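Local coordinates for flagellar protein FlgA (Thermotoga maritima, PDB 3FRN), which probably acts as a periplasmic chaperone in assembly of the P-ring of the flagellar basal body, at residues Met35-Tyr43 with Glu70-Ala78; Arg140-Leu148 with Ile173-Val184. All coordinates share one frame; numbering follows the deposited sequence. Where two conformers were deposited one is given.

Contact 1. Residues Met35-Tyr43 with Glu70-Ala78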
loop_
_atom_site.group_PDB
_atom_site.type_symbol
_atom_site.label_atom_id
_atom_site.label_comp_id
_atom_site.label_asym_id
_atom_site.label_seq_id
_atom_site.Cartn_x
_atom_site.Cartn_y
_atom_site.Cartn_z
ATOM N N MET A 35 5.536 1.481 -27.003
ATOM C CA MET A 35 5.372 2.509 -25.975
ATOM C C MET A 35 5.990 3.819 -26.451
ATOM O O MET A 35 6.909 3.813 -27.272
ATOM C CB MET A 35 6.066 2.097 -24.663
ATOM C CG MET A 35 5.564 0.809 -23.998
ATOM S SD MET A 35 4.489 1.021 -22.562
ATOM C CE MET A 35 5.277 -0.132 -21.465
ATOM N N ILE A 36 5.463 4.932 -25.942
ATOM C CA ILE A 36 6.057 6.255 -26.129
ATOM C C ILE A 36 6.928 6.526 -24.915
ATOM O O ILE A 36 6.417 6.673 -23.818
ATOM C CB ILE A 36 4.968 7.370 -26.228
ATOM C CG1 ILE A 36 3.955 7.053 -27.333
ATOM C CG2 ILE A 36 5.600 8.747 -26.452
ATOM C CD1 ILE A 36 4.572 6.867 -28.704
ATOM N N LEU A 37 8.239 6.589 -25.113
ATOM C CA LEU A 37 9.173 6.704 -24.006
ATOM C C LEU A 37 9.483 8.172 -23.676
ATOM O O LEU A 37 10.039 8.888 -24.502
ATOM C CB LEU A 37 10.454 5.958 -24.375
ATOM C CG LEU A 37 10.730 4.511 -23.960
ATOM C CD1 LEU A 37 9.511 3.640 -23.862
ATOM C CD2 LEU A 37 11.747 3.917 -24.919
ATOM N N LEU A 38 9.105 8.629 -22.478
ATOM C CA LEU A 38 9.282 10.045 -22.107
ATOM C C LEU A 38 10.344 10.202 -21.036
ATOM O O LEU A 38 10.521 9.313 -20.195
ATOM C CB LEU A 38 7.937 10.665 -21.661
ATOM C CG LEU A 38 6.804 10.779 -22.680
ATOM C CD1 LEU A 38 5.518 11.204 -21.996
ATOM C CD2 LEU A 38 7.126 11.778 -23.811
ATOM N N PRO A 39 11.082 11.329 -21.058
ATOM C CA PRO A 39 12.268 11.348 -20.238
ATOM C C PRO A 39 11.940 11.268 -18.744
ATOM O O PRO A 39 10.977 11.887 -18.283
ATOM C CB PRO A 39 12.903 12.709 -20.570
ATOM C CG PRO A 39 11.737 13.547 -21.024
ATOM C CD PRO A 39 10.878 12.602 -21.770
ATOM N N GLY A 40 12.746 10.505 -18.012
ATOM C CA GLY A 40 12.676 10.465 -16.552
ATOM C C GLY A 40 11.587 9.596 -15.952
ATOM O O GLY A 40 11.431 9.568 -14.732
ATOM N N LEU A 41 10.831 8.893 -16.798
ATOM C CA LEU A 41 9.744 8.022 -16.351
ATOM C C LEU A 41 10.120 6.542 -16.438
ATOM O O LEU A 41 10.937 6.145 -17.273
ATOM C CB LEU A 41 8.475 8.262 -17.172
ATOM C CG LEU A 41 7.819 9.643 -17.137
ATOM C CD1 LEU A 41 6.608 9.697 -18.054
ATOM C CD2 LEU A 41 7.409 10.022 -15.734
ATOM N N GLU A 42 9.496 5.735 -15.578
ATOM C CA GLU A 42 9.753 4.299 -15.522
ATOM C C GLU A 42 8.632 3.550 -16.208
ATOM O O GLU A 42 7.468 3.861 -16.001
ATOM C CB GLU A 42 9.823 3.840 -14.075
ATOM C CG GLU A 42 10.680 2.608 -13.859
ATOM C CD GLU A 42 12.137 2.930 -13.580
ATOM O OE1 GLU A 42 12.495 4.129 -13.554
ATOM O OE2 GLU A 42 12.924 1.980 -13.377
ATOM N N TYR A 43 8.982 2.551 -17.006
ATOM C CA TYR A 43 7.996 1.797 -17.769
ATOM C C TYR A 43 7.993 0.340 -17.342
ATOM O O TYR A 43 9.018 -0.211 -16.961
ATOM C CB TYR A 43 8.287 1.890 -19.278
ATOM C CG TYR A 43 7.982 3.248 -19.865
ATOM C CD1 TYR A 43 8.754 4.362 -19.537
ATOM C CD2 TYR A 43 6.934 3.414 -20.737
ATOM C CE1 TYR A 43 8.460 5.606 -20.047
ATOM C CE2 TYR A 43 6.629 4.666 -21.264
ATOM C CZ TYR A 43 7.402 5.753 -20.902
ATOM O OH TYR A 43 7.124 6.985 -21.418
ATOM N N GLU A 70 16.246 7.771 -19.620
ATOM C CA GLU A 70 17.095 8.922 -19.322
ATOM C C GLU A 70 16.418 10.284 -19.551
ATOM O O GLU A 70 15.457 10.414 -20.324
ATOM C CB GLU A 70 18.378 8.837 -20.153
ATOM C CG GLU A 70 19.163 7.559 -19.913
ATOM C CD GLU A 70 20.480 7.515 -20.669
ATOM O OE1 GLU A 70 20.453 7.378 -21.912
ATOM O OE2 GLU A 70 21.543 7.600 -20.011
ATOM N N GLY A 71 16.901 11.303 -18.856
ATOM C CA GLY A 71 16.367 12.652 -19.049
ATOM C C GLY A 71 16.251 13.414 -17.750
ATOM O O GLY A 71 16.301 12.825 -16.665
ATOM N N TYR A 72 16.119 14.733 -17.870
ATOM C CA TYR A 72 15.856 15.610 -16.742
ATOM C C TYR A 72 14.574 15.170 -16.061
ATOM O O TYR A 72 13.731 14.508 -16.676
ATOM C CB TYR A 72 15.795 17.075 -17.207
ATOM C CG TYR A 72 17.170 17.608 -17.507
ATOM C CD1 TYR A 72 18.190 17.450 -16.591
ATOM C CD2 TYR A 72 17.461 18.237 -18.707
ATOM C CE1 TYR A 72 19.459 17.904 -16.848
ATOM C CE2 TYR A 72 18.747 18.706 -18.977
ATOM C CZ TYR A 72 19.734 18.534 -18.044
ATOM O OH TYR A 72 21.024 18.991 -18.259
ATOM N N SER A 73 14.440 15.496 -14.780
ATOM C CA SER A 73 13.380 14.893 -13.972
ATOM C C SER A 73 12.168 15.795 -13.786
ATOM O O SER A 73 11.338 15.545 -12.916
ATOM C CB SER A 73 13.935 14.461 -12.614
ATOM O OG SER A 73 14.485 15.573 -11.931
ATOM N N SER A 74 12.056 16.822 -14.622
ATOM C CA SER A 74 11.039 17.845 -14.450
ATOM C C SER A 74 9.648 17.370 -14.843
ATOM O O SER A 74 8.668 17.667 -14.160
ATOM C CB SER A 74 11.412 19.091 -15.251
ATOM O OG SER A 74 11.524 18.770 -16.626
ATOM N N LEU A 75 9.555 16.657 -15.955
ATOM C CA LEU A 75 8.277 16.109 -16.382
ATOM C C LEU A 75 7.766 15.109 -15.324
ATOM O O LEU A 75 6.636 15.227 -14.847
ATOM C CB LEU A 75 8.407 15.438 -17.752
ATOM C CG LEU A 75 7.216 14.558 -18.146
ATOM C CD1 LEU A 75 5.967 15.410 -18.330
ATOM C CD2 LEU A 75 7.521 13.764 -19.403
ATOM N N LYS A 76 8.609 14.138 -14.985
ATOM C CA LYS A 76 8.363 13.169 -13.914
ATOM C C LYS A 76 7.835 13.829 -12.645
ATOM O O LYS A 76 6.783 13.444 -12.139
ATOM C CB LYS A 76 9.665 12.437 -13.575
ATOM C CG LYS A 76 9.507 11.393 -12.491
ATOM C CD LYS A 76 10.612 11.505 -11.462
ATOM C CE LYS A 76 10.352 10.575 -10.302
ATOM N NZ LYS A 76 11.608 10.351 -9.548
ATOM N N ASN A 77 8.578 14.815 -12.142
ATOM C CA ASN A 77 8.185 15.576 -10.961
ATOM C C ASN A 77 6.787 16.160 -11.113
ATOM O O ASN A 77 5.958 16.031 -10.217
ATOM C CB ASN A 77 9.181 16.706 -10.671
ATOM C CG ASN A 77 10.445 16.231 -9.959
ATOM O OD1 ASN A 77 11.182 17.041 -9.402
ATOM N ND2 ASN A 77 10.701 14.931 -9.974
ATOM N N ALA A 78 6.523 16.787 -12.257
ATOM C CA ALA A 78 5.241 17.450 -12.483
ATOM C C ALA A 78 4.104 16.437 -12.636
ATOM O O ALA A 78 2.966 16.690 -12.228
ATOM C CB ALA A 78 5.323 18.375 -13.689
HETATM O O HOH W 1 11.055 13.565 -16.367
#
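P39, G40 and L41 meet the chain at E70-K76 without a direct hydrogen bond; the two segments bury 352 Å² between them, and one water bridges them. The apolar part centres on L75. Its CB points toward the turn, and a chi1 of 167° carries CG onward so that the CD2 branch does the touching: it comes within 3.9 Å of L38 CB, the two side chains crossing at a slant, and also approaches P39 CD and L41 CD1. Beside it, L41 and K76 run past each other in opposite senses, with L41 CD2 3.8 Å from K76 CA. The aliphatic part of K76 covers the carbonyl of G40, CG standing 3.5 Å from G40 O, before the chain bends at chi2 and leads its amino group away to a cation-pi contact with F80.

The L38-L41 segment is a type II beta turn joining strands 35-37 and 42-45; G40 takes the positive phi (80°) of its third position. This turn of the FlgA N-terminal region packs where the chain leaves strand 65-69 and enters helix 74-87, while F107 and L135 also touch L38.

Polar contacts are few. P39 CA lies 3.3 Å from E70 O, with an angle of 123° at the hydrogen. Water 1 bridges the segments: it donates to P39 O and, at 2.9 Å, to Y72 O, and accepts from K76 N, thereby serving an amide in the first turn of the helix. Behind the turn, Y43 OH donates to I36 O in the carbonyl plane, on a lone pair, and accepts from L38 N at 2.8 Å.

Contact 2. Residues Arg140-Leu148 with Ile173-Val184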
loop_
_atom_site.group_PDB
_atom_site.type_symbol
_atom_site.label_atom_id
_atom_site.label_comp_id
_atom_site.label_asym_id
_atom_site.label_seq_id
_atom_site.Cartn_x
_atom_site.Cartn_y
_atom_site.Cartn_z
ATOM N N ARG A 140 2.362 1.857 -7.083
ATOM C CA ARG A 140 2.848 0.889 -6.101
ATOM C C ARG A 140 3.431 1.603 -4.896
ATOM O O ARG A 140 4.150 2.591 -5.039
ATOM C CB ARG A 140 3.959 0.021 -6.696
ATOM C CG ARG A 140 3.494 -1.088 -7.612
ATOM C CD ARG A 140 4.680 -1.915 -8.090
ATOM N NE ARG A 140 4.270 -3.084 -8.867
ATOM C CZ ARG A 140 5.100 -3.843 -9.580
ATOM N NH1 ARG A 140 6.398 -3.562 -9.625
ATOM N NH2 ARG A 140 4.631 -4.885 -10.254
ATOM N N LYS A 141 3.124 1.090 -3.708
ATOM C CA LYS A 141 3.814 1.498 -2.492
ATOM C C LYS A 141 4.273 0.233 -1.780
ATOM O O LYS A 141 3.498 -0.420 -1.070
ATOM C CB LYS A 141 2.918 2.343 -1.594
ATOM C CG LYS A 141 3.671 3.047 -0.474
ATOM C CD LYS A 141 2.749 3.984 0.278
ATOM C CE LYS A 141 3.533 5.064 0.992
ATOM N NZ LYS A 141 2.656 6.205 1.382
ATOM N N GLU A 142 5.534 -0.118 -2.004
ATOM C CA GLU A 142 6.104 -1.344 -1.469
ATOM C C GLU A 142 6.801 -1.025 -0.158
ATOM O O GLU A 142 7.668 -0.161 -0.113
ATOM C CB GLU A 142 7.085 -1.951 -2.476
ATOM C CG GLU A 142 7.222 -3.473 -2.394
ATOM C CD GLU A 142 6.085 -4.224 -3.079
ATOM O OE1 GLU A 142 5.985 -5.456 -2.869
ATOM O OE2 GLU A 142 5.301 -3.594 -3.827
ATOM N N ARG A 143 6.408 -1.717 0.911
ATOM C CA ARG A 143 6.938 -1.434 2.247
ATOM C C ARG A 143 7.030 -2.707 3.069
ATOM O O ARG A 143 6.418 -3.712 2.729
ATOM C CB ARG A 143 6.041 -0.424 2.968
ATOM C CG ARG A 143 6.770 0.815 3.475
ATOM C CD ARG A 143 6.974 1.821 2.350
ATOM N NE ARG A 143 7.871 2.917 2.709
ATOM C CZ ARG A 143 9.203 2.844 2.734
ATOM N NH1 ARG A 143 9.913 3.912 3.071
ATOM N NH2 ARG A 143 9.833 1.714 2.433
ATOM N N ASN A 144 7.801 -2.660 4.150
ATOM C CA ASN A 144 7.855 -3.770 5.094
ATOM C C ASN A 144 6.702 -3.715 6.084
ATOM O O ASN A 144 6.588 -2.775 6.866
ATOM C CB ASN A 144 9.193 -3.801 5.827
ATOM C CG ASN A 144 10.296 -4.421 4.992
ATOM O OD1 ASN A 144 10.410 -5.645 4.899
ATOM N ND2 ASN A 144 11.121 -3.578 4.386
ATOM N N VAL A 145 5.837 -4.723 6.026
ATOM C CA VAL A 145 4.673 -4.794 6.904
ATOM C C VAL A 145 4.763 -5.971 7.883
ATOM O O VAL A 145 5.552 -6.892 7.694
ATOM C CB VAL A 145 3.344 -4.866 6.107
ATOM C CG1 VAL A 145 3.147 -3.615 5.259
ATOM C CG2 VAL A 145 3.301 -6.113 5.258
ATOM N N VAL A 146 3.941 -5.923 8.928
ATOM C CA VAL A 146 3.918 -6.944 9.964
ATOM C C VAL A 146 3.018 -8.110 9.546
ATOM O O VAL A 146 1.829 -7.930 9.287
ATOM C CB VAL A 146 3.466 -6.338 11.320
ATOM C CG1 VAL A 146 3.102 -7.420 12.314
ATOM C CG2 VAL A 146 4.559 -5.443 11.888
ATOM N N VAL A 147 3.606 -9.302 9.477
ATOM C CA VAL A 147 2.907 -10.503 9.023
ATOM C C VAL A 147 2.990 -11.579 10.110
ATOM O O VAL A 147 4.013 -11.704 10.784
ATOM C CB VAL A 147 3.502 -11.013 7.672
ATOM C CG1 VAL A 147 3.016 -12.418 7.322
ATOM C CG2 VAL A 147 3.168 -10.047 6.539
ATOM N N LEU A 148 1.914 -12.341 10.283
ATOM C CA LEU A 148 1.860 -13.406 11.294
ATOM C C LEU A 148 2.795 -14.594 11.051
ATOM O O LEU A 148 2.827 -15.164 9.954
ATOM C CB LEU A 148 0.422 -13.900 11.472
ATOM C CG LEU A 148 -0.505 -12.970 12.267
ATOM C CD1 LEU A 148 -1.858 -13.619 12.443
ATOM C CD2 LEU A 148 0.084 -12.619 13.628
ATOM N N ILE A 173 -3.261 -4.051 -0.034
ATOM C CA ILE A 173 -3.672 -4.496 1.291
ATOM C C ILE A 173 -5.002 -3.826 1.648
ATOM O O ILE A 173 -5.152 -2.601 1.513
ATOM C CB ILE A 173 -2.601 -4.143 2.356
ATOM C CG1 ILE A 173 -1.336 -4.983 2.143
ATOM C CG2 ILE A 173 -3.144 -4.335 3.778
ATOM C CD1 ILE A 173 -0.116 -4.473 2.914
ATOM N N TYR A 174 -5.971 -4.631 2.082
ATOM C CA TYR A 174 -7.262 -4.109 2.532
ATOM C C TYR A 174 -7.190 -3.787 4.013
ATOM O O TYR A 174 -7.085 -4.687 4.847
ATOM C CB TYR A 174 -8.389 -5.107 2.250
ATOM C CG TYR A 174 -8.968 -4.978 0.859
ATOM C CD1 TYR A 174 -8.246 -5.392 -0.263
ATOM C CD2 TYR A 174 -10.237 -4.438 0.664
ATOM C CE1 TYR A 174 -8.771 -5.270 -1.540
ATOM C CE2 TYR A 174 -10.775 -4.316 -0.614
ATOM C CZ TYR A 174 -10.038 -4.732 -1.708
ATOM O OH TYR A 174 -10.569 -4.612 -2.973
ATOM N N GLY A 175 -7.243 -2.499 4.328
ATOM C CA GLY A 175 -7.033 -2.033 5.694
ATOM C C GLY A 175 -5.667 -1.397 5.842
ATOM O O GLY A 175 -4.834 -1.477 4.940
ATOM N N GLU A 176 -5.440 -0.761 6.980
ATOM C CA GLU A 176 -4.179 -0.082 7.251
ATOM C C GLU A 176 -3.194 -1.044 7.931
ATOM O O GLU A 176 -3.446 -1.521 9.032
ATOM C CB GLU A 176 -4.448 1.145 8.130
ATOM C CG GLU A 176 -3.240 2.010 8.458
ATOM C CD GLU A 176 -3.543 3.053 9.535
ATOM O OE1 GLU A 176 -4.142 2.690 10.577
ATOM O OE2 GLU A 176 -3.180 4.239 9.342
ATOM N N PRO A 177 -2.058 -1.329 7.277
ATOM C CA PRO A 177 -1.081 -2.250 7.854
ATOM C C PRO A 177 -0.197 -1.608 8.931
ATOM O O PRO A 177 -0.302 -0.403 9.195
ATOM C CB PRO A 177 -0.232 -2.649 6.649
ATOM C CG PRO A 177 -0.300 -1.459 5.734
ATOM C CD PRO A 177 -1.635 -0.805 5.964
ATOM N N PHE A 178 0.663 -2.417 9.544
ATOM C CA PHE A 178 1.647 -1.933 10.519
ATOM C C PHE A 178 3.054 -2.047 9.949
ATOM O O PHE A 178 3.359 -2.990 9.230
ATOM C CB PHE A 178 1.558 -2.726 11.827
ATOM C CG PHE A 178 0.234 -2.604 12.523
ATOM C CD1 PHE A 178 -0.039 -1.517 13.333
ATOM C CD2 PHE A 178 -0.740 -3.581 12.361
ATOM C CE1 PHE A 178 -1.261 -1.404 13.971
ATOM C CE2 PHE A 178 -1.967 -3.472 12.988
ATOM C CZ PHE A 178 -2.224 -2.391 13.795
ATOM N N PHE A 179 3.913 -1.095 10.282
ATOM C CA PHE A 179 5.236 -1.022 9.660
ATOM C C PHE A 179 6.343 -1.339 10.656
ATOM O O PHE A 179 7.529 -1.217 10.350
ATOM C CB PHE A 179 5.434 0.354 9.008
ATOM C CG PHE A 179 4.303 0.749 8.094
ATOM C CD1 PHE A 179 4.211 0.221 6.813
ATOM C CD2 PHE A 179 3.316 1.622 8.525
ATOM C CE1 PHE A 179 3.163 0.569 5.974
ATOM C CE2 PHE A 179 2.263 1.971 7.689
ATOM C CZ PHE A 179 2.188 1.443 6.414
ATOM N N ASP A 180 5.933 -1.769 11.845
ATOM C CA ASP A 180 6.845 -2.017 12.947
ATOM C C ASP A 180 6.199 -2.990 13.921
ATOM O O ASP A 180 5.006 -2.892 14.213
ATOM C CB ASP A 180 7.173 -0.705 13.665
ATOM C CG ASP A 180 8.534 -0.725 14.334
ATOM O OD1 ASP A 180 9.386 -1.555 13.946
ATOM O OD2 ASP A 180 8.756 0.103 15.243
ATOM N N VAL A 181 6.992 -3.934 14.414
ATOM C CA VAL A 181 6.547 -4.867 15.442
ATOM C C VAL A 181 6.101 -4.081 16.683
ATOM O O VAL A 181 5.081 -4.397 17.304
ATOM C CB VAL A 181 7.670 -5.894 15.768
ATOM C CG1 VAL A 181 7.400 -6.640 17.062
ATOM C CG2 VAL A 181 7.829 -6.879 14.619
ATOM N N SER A 182 6.848 -3.022 16.992
ATOM C CA SER A 182 6.567 -2.129 18.113
ATOM C C SER A 182 5.182 -1.463 18.074
ATOM O O SER A 182 4.685 -0.996 19.102
ATOM C CB SER A 182 7.653 -1.061 18.199
ATOM O OG SER A 182 7.310 -0.074 19.151
ATOM N N GLU A 183 4.571 -1.420 16.892
ATOM C CA GLU A 183 3.230 -0.860 16.740
ATOM C C GLU A 183 2.137 -1.849 17.139
ATOM O O GLU A 183 1.031 -1.440 17.490
ATOM C CB GLU A 183 2.986 -0.418 15.299
ATOM C CG GLU A 183 3.854 0.723 14.822
ATOM C CD GLU A 183 3.728 0.971 13.321
ATOM O OE1 GLU A 183 4.720 1.415 12.709
ATOM O OE2 GLU A 183 2.643 0.722 12.751
ATOM N N VAL A 184 2.445 -3.143 17.082
ATOM C CA VAL A 184 1.433 -4.182 17.286
ATOM C C VAL A 184 1.567 -4.972 18.592
ATOM O O VAL A 184 0.582 -5.530 19.071
ATOM C CB VAL A 184 1.396 -5.190 16.123
ATOM C CG1 VAL A 184 -0.036 -5.505 15.765
ATOM C CG2 VAL A 184 2.108 -4.637 14.914
#
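V146 carries much of this contact, and its backbone gives the one direct hydrogen bond between R140-L148 and I173-V184: V146 N donates to F178 O over 3.0 Å. The bond is bent, 140° at the hydrogen, and the donor is tilted 29° from the carbonyl plane. The same oxygen also receives a CA-H...O contact, lying 3.2 Å from V145 CA, so one carbonyl grips two successive residues of the strand.

Followed outward, the V146 side chain first places CB 3.9 Å from F178 O, with F178 CB slightly farther. There it divides. CG1, anti to the backbone N (chi1 166°), reaches tip to tip toward V184 CG2 at 3.9 Å. CG2 takes the other direction, beside the backbone N, and lies 3.5 Å from D180 O. CG2 thus meets the residue just before the short, weakly bonded helix 181-184 and CG1 a residue within it, while V184 CG2 lies near both methyls. V184 CG1 in turn covers one face of the F178 ring, offset toward its rim, and V163 touches V146 from strand 163-169.

V145 serves a different patch. Its CG1 packs against P177 CB at 3.8 Å, the two side chains lying aslant, and also meets I173 CD1 and F179 CE1. N144 O sits at the edge of the F179 ring, near its plane, while F179 CA makes a CA-H...O contact with that oxygen at 3.6 Å.

The contact packs the irregular I173-D180 segment and the following helical turn against the SAF end of strand 132-148; it belongs to the SAF domain, which in FlgA proteins is probably the P-ring chaperone module.

Contact 1 is complete in sequence before contact 2 begins, and their centres lie 30 Å apart, with nearest atoms about 8 Å from each other and no touch. The physical connection is strand 132-148, a long strand interrupted once: its early residues V133 and L135 touch L38, and L135 also touches L41, whereas its later residues R143-V146 take part in contact 2. The strand therefore runs from the packing around the N-terminal region into the SAF region. Contact 2 is nearer the middle of the elongated molecule, about 9 Å from the chain centre to its own centre, against about 23 Å for contact 1.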